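Local atomic coordinates of serine acetyltransferase 1, putative (Entamoeba histolytica, PDB entry 7BW9), a protein that probably catalyses the O-acetylation of serine in cysteine biosynthesis, and binds cysteine. Residues I108-G113 / H175-H180; R197-V202 / F229-A234. All coordinates share one frame; numbering follows the deposited sequence.

Contact 1: I108-G113 / H175-H180; sequences IAAYTG and HFFIDH. With CYS (cysteine), chain D.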
ATOM      1  N   ILE A 108     -18.978 -13.201  -6.115  1.00 18.17           N
ATOM      2  CA  ILE A 108     -20.411 -12.950  -5.972  1.00 18.86           C
ATOM      3  C   ILE A 108     -20.663 -11.983  -4.825  1.00 14.33           C
ATOM      4  O   ILE A 108     -21.446 -11.035  -4.954  1.00 15.29           O
ATOM      5  CB  ILE A 108     -21.175 -14.269  -5.758  1.00 19.73           C
ATOM      6  CG1 ILE A 108     -21.137 -15.144  -7.027  1.00 21.63           C
ATOM      7  CG2 ILE A 108     -22.600 -13.991  -5.272  1.00 18.53           C
ATOM      8  CD1 ILE A 108     -21.429 -14.406  -8.303  1.00 28.57           C
ATOM      9  N   ALA A 109     -20.002 -12.216  -3.684  1.00 15.82           N
ATOM     10  CA  ALA A 109     -20.177 -11.355  -2.514  1.00 16.35           C
ATOM     11  C   ALA A 109     -19.752  -9.931  -2.818  1.00 17.75           C
ATOM     12  O   ALA A 109     -20.374  -8.973  -2.340  1.00 14.83           O
ATOM     13  CB  ALA A 109     -19.370 -11.890  -1.327  1.00 12.47           C
ATOM     14  N   ALA A 110     -18.674  -9.774  -3.603  1.00 13.29           N
ATOM     15  CA  ALA A 110     -18.227  -8.439  -3.991  1.00 16.34           C
ATOM     16  C   ALA A 110     -19.279  -7.753  -4.854  1.00 18.36           C
ATOM     17  O   ALA A 110     -19.552  -6.554  -4.690  1.00 15.00           O
ATOM     18  CB  ALA A 110     -16.885  -8.522  -4.742  1.00 16.80           C
ATOM     19  N   TYR A 111     -19.862  -8.504  -5.785  1.00 13.62           N
ATOM     20  CA  TYR A 111     -20.871  -7.914  -6.699  1.00 18.80           C
ATOM     21  C   TYR A 111     -22.126  -7.467  -5.942  1.00 16.54           C
ATOM     22  O   TYR A 111     -22.609  -6.397  -6.232  1.00 18.05           O
ATOM     23  CB  TYR A 111     -21.238  -8.853  -7.842  1.00 19.51           C
ATOM     24  CG  TYR A 111     -22.324  -8.309  -8.730  1.00 27.73           C
ATOM     25  CD1 TYR A 111     -22.075  -7.283  -9.620  1.00 26.57           C
ATOM     26  CD2 TYR A 111     -23.606  -8.820  -8.672  1.00 31.86           C
ATOM     27  CE1 TYR A 111     -23.068  -6.786 -10.442  1.00 31.95           C
ATOM     28  CE2 TYR A 111     -24.612  -8.338  -9.488  1.00 32.00           C
ATOM     29  CZ  TYR A 111     -24.341  -7.318 -10.372  1.00 34.44           C
ATOM     30  OH  TYR A 111     -25.343  -6.853 -11.160  1.00 43.35           O
ATOM     31  N   THR A 112     -22.624  -8.274  -5.012  1.00 14.48           N
ATOM     32  CA  THR A 112     -23.834  -7.884  -4.282  1.00 24.15           C
ATOM     33  C   THR A 112     -23.538  -6.798  -3.261  1.00 20.47           C
ATOM     34  O   THR A 112     -24.388  -5.939  -3.019  1.00 23.10           O
ATOM     35  CB  THR A 112     -24.482  -9.085  -3.573  1.00 24.79           C
ATOM     36  OG1 THR A 112     -23.716  -9.432  -2.415  1.00 33.02           O
ATOM     37  CG2 THR A 112     -24.530 -10.295  -4.471  1.00 21.72           C
ATOM     38  N   GLY A 113     -22.347  -6.816  -2.664  1.00 21.17           N
ATOM     39  CA  GLY A 113     -21.963  -5.911  -1.606  1.00 17.05           C
ATOM     40  C   GLY A 113     -21.463  -4.550  -2.039  1.00 25.04           C
ATOM     41  O   GLY A 113     -21.202  -3.706  -1.176  1.00 22.45           O
ATOM     42  N   HIS A 175     -18.062 -16.434   0.793  1.00 10.29           N
ATOM     43  CA  HIS A 175     -18.686 -15.164   0.415  1.00 16.05           C
ATOM     44  C   HIS A 175     -18.102 -13.993   1.199  1.00 18.69           C
ATOM     45  O   HIS A 175     -18.827 -13.106   1.655  1.00 16.37           O
ATOM     46  CB  HIS A 175     -20.209 -15.210   0.587  1.00 15.56           C
ATOM     47  CG  HIS A 175     -20.900 -16.193  -0.316  1.00 20.19           C
ATOM     48  ND1 HIS A 175     -21.170 -17.493   0.061  1.00 20.08           N
ATOM     49  CD2 HIS A 175     -21.410 -16.051  -1.563  1.00 15.60           C
ATOM     50  CE1 HIS A 175     -21.814 -18.109  -0.914  1.00 16.97           C
ATOM     51  NE2 HIS A 175     -21.964 -17.258  -1.913  1.00 19.16           N
ATOM     52  N   PHE A 176     -16.780 -13.983   1.354  1.00 15.68           N
ATOM     53  CA  PHE A 176     -16.105 -12.943   2.121  1.00 16.10           C
ATOM     54  C   PHE A 176     -15.741 -11.791   1.193  1.00 15.60           C
ATOM     55  O   PHE A 176     -15.102 -12.010   0.155  1.00 15.19           O
ATOM     56  CB  PHE A 176     -14.853 -13.514   2.801  1.00 12.93           C
ATOM     57  CG  PHE A 176     -14.096 -12.511   3.633  1.00 17.91           C
ATOM     58  CD1 PHE A 176     -14.735 -11.814   4.649  1.00 17.81           C
ATOM     59  CD2 PHE A 176     -12.748 -12.268   3.402  1.00 16.49           C
ATOM     60  CE1 PHE A 176     -14.042 -10.885   5.425  1.00 20.22           C
ATOM     61  CE2 PHE A 176     -12.052 -11.353   4.171  1.00 18.15           C
ATOM     62  CZ  PHE A 176     -12.698 -10.663   5.188  1.00 17.41           C
ATOM     63  N   PHE A 177     -16.123 -10.567   1.566  1.00 14.15           N
ATOM     64  CA  PHE A 177     -15.861  -9.383   0.742  1.00 12.69           C
ATOM     65  C   PHE A 177     -15.091  -8.326   1.532  1.00 17.33           C
ATOM     66  O   PHE A 177     -15.565  -7.836   2.570  1.00 12.98           O
ATOM     67  CB  PHE A 177     -17.163  -8.789   0.196  1.00 14.87           C
ATOM     68  CG  PHE A 177     -16.975  -7.527  -0.634  1.00 17.40           C
ATOM     69  CD1 PHE A 177     -15.877  -7.379  -1.492  1.00 14.78           C
ATOM     70  CD2 PHE A 177     -17.923  -6.513  -0.594  1.00 15.14           C
ATOM     71  CE1 PHE A 177     -15.725  -6.234  -2.269  1.00 13.17           C
ATOM     72  CE2 PHE A 177     -17.770  -5.356  -1.360  1.00 18.01           C
ATOM     73  CZ  PHE A 177     -16.670  -5.221  -2.199  1.00 20.54           C
ATOM     74  N   ILE A 178     -13.905  -7.977   1.039  1.00 13.45           N
ATOM     75  CA  ILE A 178     -13.159  -6.807   1.494  1.00 12.05           C
ATOM     76  C   ILE A 178     -13.305  -5.733   0.425  1.00 15.00           C
ATOM     77  O   ILE A 178     -12.897  -5.942  -0.725  1.00 17.18           O
ATOM     78  CB  ILE A 178     -11.680  -7.136   1.749  1.00 15.77           C
ATOM     79  CG1 ILE A 178     -11.536  -8.082   2.936  1.00 21.81           C
ATOM     80  CG2 ILE A 178     -10.866  -5.863   1.992  1.00 13.55           C
ATOM     81  CD1 ILE A 178     -10.132  -8.571   3.146  1.00 22.48           C
ATOM     82  N   ASP A 179     -13.915  -4.604   0.785  1.00 14.14           N
ATOM     83  CA  ASP A 179     -14.037  -3.454  -0.110  1.00 19.04           C
ATOM     84  C   ASP A 179     -12.917  -2.470   0.193  1.00 19.04           C
ATOM     85  O   ASP A 179     -12.689  -2.136   1.359  1.00 15.22           O
ATOM     86  CB  ASP A 179     -15.397  -2.762   0.034  1.00 15.73           C
ATOM     87  CG  ASP A 179     -15.778  -1.928  -1.207  1.00 22.49           C
ATOM     88  OD1 ASP A 179     -14.998  -1.888  -2.191  1.00 18.92           O
ATOM     89  OD2 ASP A 179     -16.868  -1.305  -1.199  1.00 24.54           O
ATOM     90  N   HIS A 180     -12.214  -2.028  -0.861  1.00 15.45           N
ATOM     91  CA  HIS A 180     -11.100  -1.081  -0.777  1.00 19.71           C
ATOM     92  C   HIS A 180      -9.889  -1.731  -0.114  1.00 19.04           C
ATOM     93  O   HIS A 180      -8.887  -1.986  -0.786  1.00 15.36           O
ATOM     94  CB  HIS A 180     -11.505   0.205  -0.043  1.00 15.98           C
ATOM     95  CG  HIS A 180     -12.697   0.894  -0.642  1.00 19.11           C
ATOM     96  ND1 HIS A 180     -12.739   1.305  -1.958  1.00 18.06           N
ATOM     97  CD2 HIS A 180     -13.896   1.239  -0.103  1.00 17.64           C
ATOM     98  CE1 HIS A 180     -13.910   1.872  -2.204  1.00 23.29           C
ATOM     99  NE2 HIS A 180     -14.634   1.842  -1.098  1.00 16.79           N
TER
HETATM  100  N   CYS D 401     -17.640   0.813  -2.735  1.00 20.00           N
HETATM  101  CA  CYS D 401     -18.842   1.284  -1.996  1.00 20.00           C
HETATM  102  C   CYS D 401     -19.698   2.213  -2.877  1.00 20.00           C
HETATM  103  O   CYS D 401     -19.333   2.507  -3.971  1.00 20.00           O
HETATM  104  CB  CYS D 401     -18.433   1.955  -0.691  1.00 20.00           C
HETATM  105  SG  CYS D 401     -17.448   3.455  -0.905  1.00 20.00           S
HETATM  106  OXT CYS D 401     -20.756   2.612  -2.412  1.00 20.00           O
HETATM  107  O   HOH W   1     -19.476  -2.089  -0.450  1.00 22.85           O
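Phe177 lays its ring against Ala109 and Ala110 of helix 96-113. CG stands anti to the backbone N (chi1 178°), which carries the ring up to the helix. Phe177 CB meets the methyl of Ala109, 4.1 Å from CB to CB. Beyond CG, Ala110 sits over one face. Ala110 CA lies 3.6 Å from the centroid of the Phe177 ring and 11° off the ring normal, a CH-pi contact. CD1 and CE1 also touch the Ala110 methyl; Phe177 CE1 is 3.6 Å from Ala110 CB. CD2 meets Ala109 O obliquely, and at the ring edge Phe177 CE2 is 3.8 Å from Gly113 O. CZ, the tip, lies near Ala110 CA and O. The opposite face carries the backbone N of Asp179, offset toward the rim. Ala109 CB also presses on His175 O at 3.3 Å. The His175 ring turns its edge to Ile108, while its NE2 is hydrogen-bonded to Asn305 of the second subunit.

No direct hydrogen bond crosses between the two segments. A water donates a hydrogen bond to Asp179 OD2; its approach to Gly113 O is too short to be sure of. Asp179 OD2 also accepts a hydrogen bond from the bound cysteine, 2.7 Å from its N. Asp114 of the same chain and Arg222 of the third subunit are also hydrogen-bonded to this ligand, and the edge of the His180 ring faces its SG. Helix 96-113 thus packs on the beta-helix beside the cysteine pocket, at a subunit interface. Side-chain polarity begins at Asp179, whose carboxylate would probably favour a positively charged ligand amine.

Contact 2: R197-V202 / F229-A234; sequences RVYQSV and FVVIGA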
ATOM      1  N   ARG A 197     -18.378  -8.680   5.469  1.00 18.36           N
ATOM      2  CA  ARG A 197     -17.924  -7.548   4.669  1.00 18.48           C
ATOM      3  C   ARG A 197     -17.077  -6.648   5.555  1.00 19.68           C
ATOM      4  O   ARG A 197     -17.511  -6.242   6.641  1.00 16.51           O
ATOM      5  CB  ARG A 197     -19.100  -6.773   4.069  1.00 15.08           C
ATOM      6  CG  ARG A 197     -18.719  -5.755   2.997  1.00 26.77           C
ATOM      7  CD  ARG A 197     -19.945  -5.323   2.179  1.00 31.46           C
ATOM      8  NE  ARG A 197     -20.796  -4.398   2.918  1.00 32.39           N
ATOM      9  CZ  ARG A 197     -22.000  -4.700   3.404  1.00 38.85           C
ATOM     10  NH1 ARG A 197     -22.508  -5.908   3.217  1.00 37.97           N
ATOM     11  NH2 ARG A 197     -22.695  -3.786   4.080  1.00 36.38           N
ATOM     12  N   VAL A 198     -15.871  -6.352   5.093  1.00 11.64           N
ATOM     13  CA  VAL A 198     -14.885  -5.596   5.848  1.00 11.50           C
ATOM     14  C   VAL A 198     -14.342  -4.489   4.952  1.00 16.14           C
ATOM     15  O   VAL A 198     -14.048  -4.729   3.779  1.00 18.70           O
ATOM     16  CB  VAL A 198     -13.750  -6.520   6.335  1.00 17.79           C
ATOM     17  CG1 VAL A 198     -12.662  -5.720   6.967  1.00 17.09           C
ATOM     18  CG2 VAL A 198     -14.287  -7.590   7.300  1.00 12.49           C
ATOM     19  N   TYR A 199     -14.179  -3.294   5.504  1.00 16.53           N
ATOM     20  CA  TYR A 199     -13.792  -2.095   4.774  1.00 15.92           C
ATOM     21  C   TYR A 199     -12.338  -1.730   5.071  1.00 14.77           C
ATOM     22  O   TYR A 199     -11.655  -2.368   5.880  1.00 14.79           O
ATOM     23  CB  TYR A 199     -14.751  -0.944   5.130  1.00 13.78           C
ATOM     24  CG  TYR A 199     -16.066  -1.124   4.418  1.00 18.22           C
ATOM     25  CD1 TYR A 199     -16.232  -0.679   3.106  1.00 19.38           C
ATOM     26  CD2 TYR A 199     -17.106  -1.821   5.008  1.00 20.35           C
ATOM     27  CE1 TYR A 199     -17.410  -0.862   2.432  1.00 19.36           C
ATOM     28  CE2 TYR A 199     -18.301  -2.021   4.331  1.00 23.57           C
ATOM     29  CZ  TYR A 199     -18.444  -1.538   3.040  1.00 24.51           C
ATOM     30  OH  TYR A 199     -19.619  -1.730   2.345  1.00 24.81           O
ATOM     31  N   GLN A 200     -11.880  -0.653   4.431  1.00 17.31           N
ATOM     32  CA  GLN A 200     -10.507  -0.182   4.606  1.00 17.90           C
ATOM     33  C   GLN A 200     -10.195   0.104   6.072  1.00 18.47           C
ATOM     34  O   GLN A 200     -11.075   0.466   6.854  1.00 13.23           O
ATOM     35  CB  GLN A 200     -10.263   1.087   3.779  1.00 14.02           C
ATOM     36  CG  GLN A 200     -11.190   2.274   4.074  1.00  9.79           C
ATOM     37  CD  GLN A 200     -12.522   2.182   3.359  1.00 14.89           C
ATOM     38  OE1 GLN A 200     -12.922   1.105   2.904  1.00 13.09           O
ATOM     39  NE2 GLN A 200     -13.228   3.310   3.264  1.00 17.28           N
ATOM     40  N   SER A 201      -8.914  -0.054   6.431  1.00 13.83           N
ATOM     41  CA  SER A 201      -8.367   0.349   7.726  1.00 16.63           C
ATOM     42  C   SER A 201      -8.942  -0.445   8.895  1.00 16.32           C
ATOM     43  O   SER A 201      -8.860  -0.009  10.038  1.00 18.26           O
ATOM     44  CB  SER A 201      -8.562   1.850   7.967  1.00 22.48           C
ATOM     45  OG  SER A 201      -8.303   2.589   6.781  1.00 33.41           O
ATOM     46  N   VAL A 202      -9.489  -1.621   8.642  1.00 17.06           N
ATOM     47  CA  VAL A 202     -10.072  -2.443   9.692  1.00 17.37           C
ATOM     48  C   VAL A 202      -9.006  -3.388  10.224  1.00 20.13           C
ATOM     49  O   VAL A 202      -8.312  -4.061   9.449  1.00 14.83           O
ATOM     50  CB  VAL A 202     -11.286  -3.221   9.166  1.00 17.78           C
ATOM     51  CG1 VAL A 202     -11.630  -4.385  10.094  1.00 14.68           C
ATOM     52  CG2 VAL A 202     -12.472  -2.271   8.967  1.00 15.53           C
ATOM     53  N   PHE A 229     -22.499 -12.853   8.456  1.00 16.20           N
ATOM     54  CA  PHE A 229     -23.215 -11.620   8.117  1.00 17.54           C
ATOM     55  C   PHE A 229     -22.737 -10.418   8.933  1.00 18.82           C
ATOM     56  O   PHE A 229     -23.490  -9.471   9.154  1.00 21.07           O
ATOM     57  CB  PHE A 229     -24.734 -11.804   8.257  1.00 18.31           C
ATOM     58  CG  PHE A 229     -25.256 -13.004   7.512  1.00 20.75           C
ATOM     59  CD1 PHE A 229     -25.421 -12.957   6.140  1.00 17.90           C
ATOM     60  CD2 PHE A 229     -25.559 -14.185   8.184  1.00 23.40           C
ATOM     61  CE1 PHE A 229     -25.884 -14.071   5.428  1.00 26.42           C
ATOM     62  CE2 PHE A 229     -26.021 -15.307   7.492  1.00 29.81           C
ATOM     63  CZ  PHE A 229     -26.179 -15.247   6.106  1.00 26.22           C
ATOM     64  N   VAL A 230     -21.479 -10.419   9.362  1.00 21.15           N
ATOM     65  CA  VAL A 230     -20.920  -9.285  10.100  1.00 16.63           C
ATOM     66  C   VAL A 230     -20.395  -8.255   9.111  1.00 16.27           C
ATOM     67  O   VAL A 230     -19.724  -8.610   8.133  1.00 19.10           O
ATOM     68  CB  VAL A 230     -19.814  -9.755  11.061  1.00 21.29           C
ATOM     69  CG1 VAL A 230     -19.043  -8.556  11.667  1.00 14.87           C
ATOM     70  CG2 VAL A 230     -20.412 -10.620  12.162  1.00 16.96           C
ATOM     71  N   VAL A 231     -20.694  -6.974   9.355  1.00 19.49           N
ATOM     72  CA  VAL A 231     -20.153  -5.860   8.571  1.00 13.34           C
ATOM     73  C   VAL A 231     -19.300  -4.996   9.490  1.00 18.42           C
ATOM     74  O   VAL A 231     -19.763  -4.571  10.558  1.00 15.77           O
ATOM     75  CB  VAL A 231     -21.264  -5.010   7.926  1.00 21.02           C
ATOM     76  CG1 VAL A 231     -20.655  -3.862   7.143  1.00 18.41           C
ATOM     77  CG2 VAL A 231     -22.174  -5.846   7.043  1.00 19.02           C
ATOM     78  N   ILE A 232     -18.067  -4.712   9.080  1.00 11.73           N
ATOM     79  CA  ILE A 232     -17.160  -3.894   9.881  1.00 14.72           C
ATOM     80  C   ILE A 232     -16.741  -2.671   9.075  1.00 17.90           C
ATOM     81  O   ILE A 232     -16.017  -2.789   8.072  1.00 19.06           O
ATOM     82  CB  ILE A 232     -15.945  -4.683  10.368  1.00 12.59           C
ATOM     83  CG1 ILE A 232     -16.416  -6.010  10.967  1.00 15.22           C
ATOM     84  CG2 ILE A 232     -15.191  -3.869  11.406  1.00 14.95           C
ATOM     85  CD1 ILE A 232     -15.295  -6.923  11.385  1.00 17.61           C
ATOM     86  N   GLY A 233     -17.181  -1.490   9.542  1.00 14.70           N
ATOM     87  CA  GLY A 233     -16.970  -0.252   8.823  1.00 15.51           C
ATOM     88  C   GLY A 233     -15.556   0.297   8.945  1.00 16.36           C
ATOM     89  O   GLY A 233     -14.783  -0.097   9.809  1.00 13.86           O
ATOM     90  N   ALA A 234     -15.243   1.243   8.052  1.00 14.75           N
ATOM     91  CA  ALA A 234     -13.879   1.730   7.871  1.00 12.13           C
ATOM     92  C   ALA A 234     -13.239   2.145   9.187  1.00 17.18           C
ATOM     93  O   ALA A 234     -13.871   2.787  10.029  1.00 14.69           O
ATOM     94  CB  ALA A 234     -13.879   2.914   6.905  1.00 13.15           C
TER
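Arg197 and Val231 run side by side and point the same way from two neighbouring parallel strands. The Arg197 chain bends at chi3 (76°), and its guanidinium lies with one face over Val231. Val231 CG2 touches toward the rim of that face, 3.6 Å from Arg197 NH2. Tyr199 comes to the same group at its edge. Tyr199 OH accepts a hydrogen bond from Arg197 NE at 3.0 Å, with the hydroxyl tilted 16° out of the guanidinium plane. This bond ties Arg197 NE to a residue of its own segment and helps fix the rotation of the guanidinium. The Tyr199 ring crosses Val231 obliquely and meets Val231 CG1 with the edge at CE2. Ile232 O also lies at the ring edge, 3.4 Å from Tyr199 CD2.

Val198 and Ile232 point to the other face of the sheet. Val202, at the end of the type II turn from Tyr199, meets Ile232 at about a right angle, with Val202 CG1 3.8 Å from Ile232 CG2. Within the turn, Gln200 lays its amide against the methyl of Ala234, and Gln200 NE2 is hydrogen-bonded to Thr203 of the third subunit. That subunit also packs on Arg197, Tyr199 and Ala234, and the Tyr199 side chain comes within about 4 Å of a bound cysteine.

The backbones hold the register. Arg197 N donates a hydrogen bond to Val230 O, Ile232 N to Arg197 O at 2.9 Å, and Tyr199 N to Ile232 O. Ala234 CA also approaches Gln200 O at 3.2 Å as a CA-H...O contact.

This ladder is characteristic of the left-handed beta-helix, where successive coils stack short parallel strands. Strand 197-198 lies between 177-178 and 231-232, and strand 249-250 follows on the far side of 231-232.

The chain first forms helices; helix 96-113 supplies the first side of contact 1, and three more helices follow before the beta-helix begins. Contact 1 closes a mostly helical loop of 61 residues and brings helix 96-113 onto an early coil of the beta-helix. Contact 2 follows in series. It closes a loop of 26 residues without helix, joining one coil to the next. The two loops neither nest nor cross. They meet in one parallel sheet, where strands 177-178 and 197-198 are neighbours: Phe177 O lies 2.9 Å from Val198 N, a probable hydrogen bond. Together they tie the helical part, through the edge strand, to the interior of the sheet.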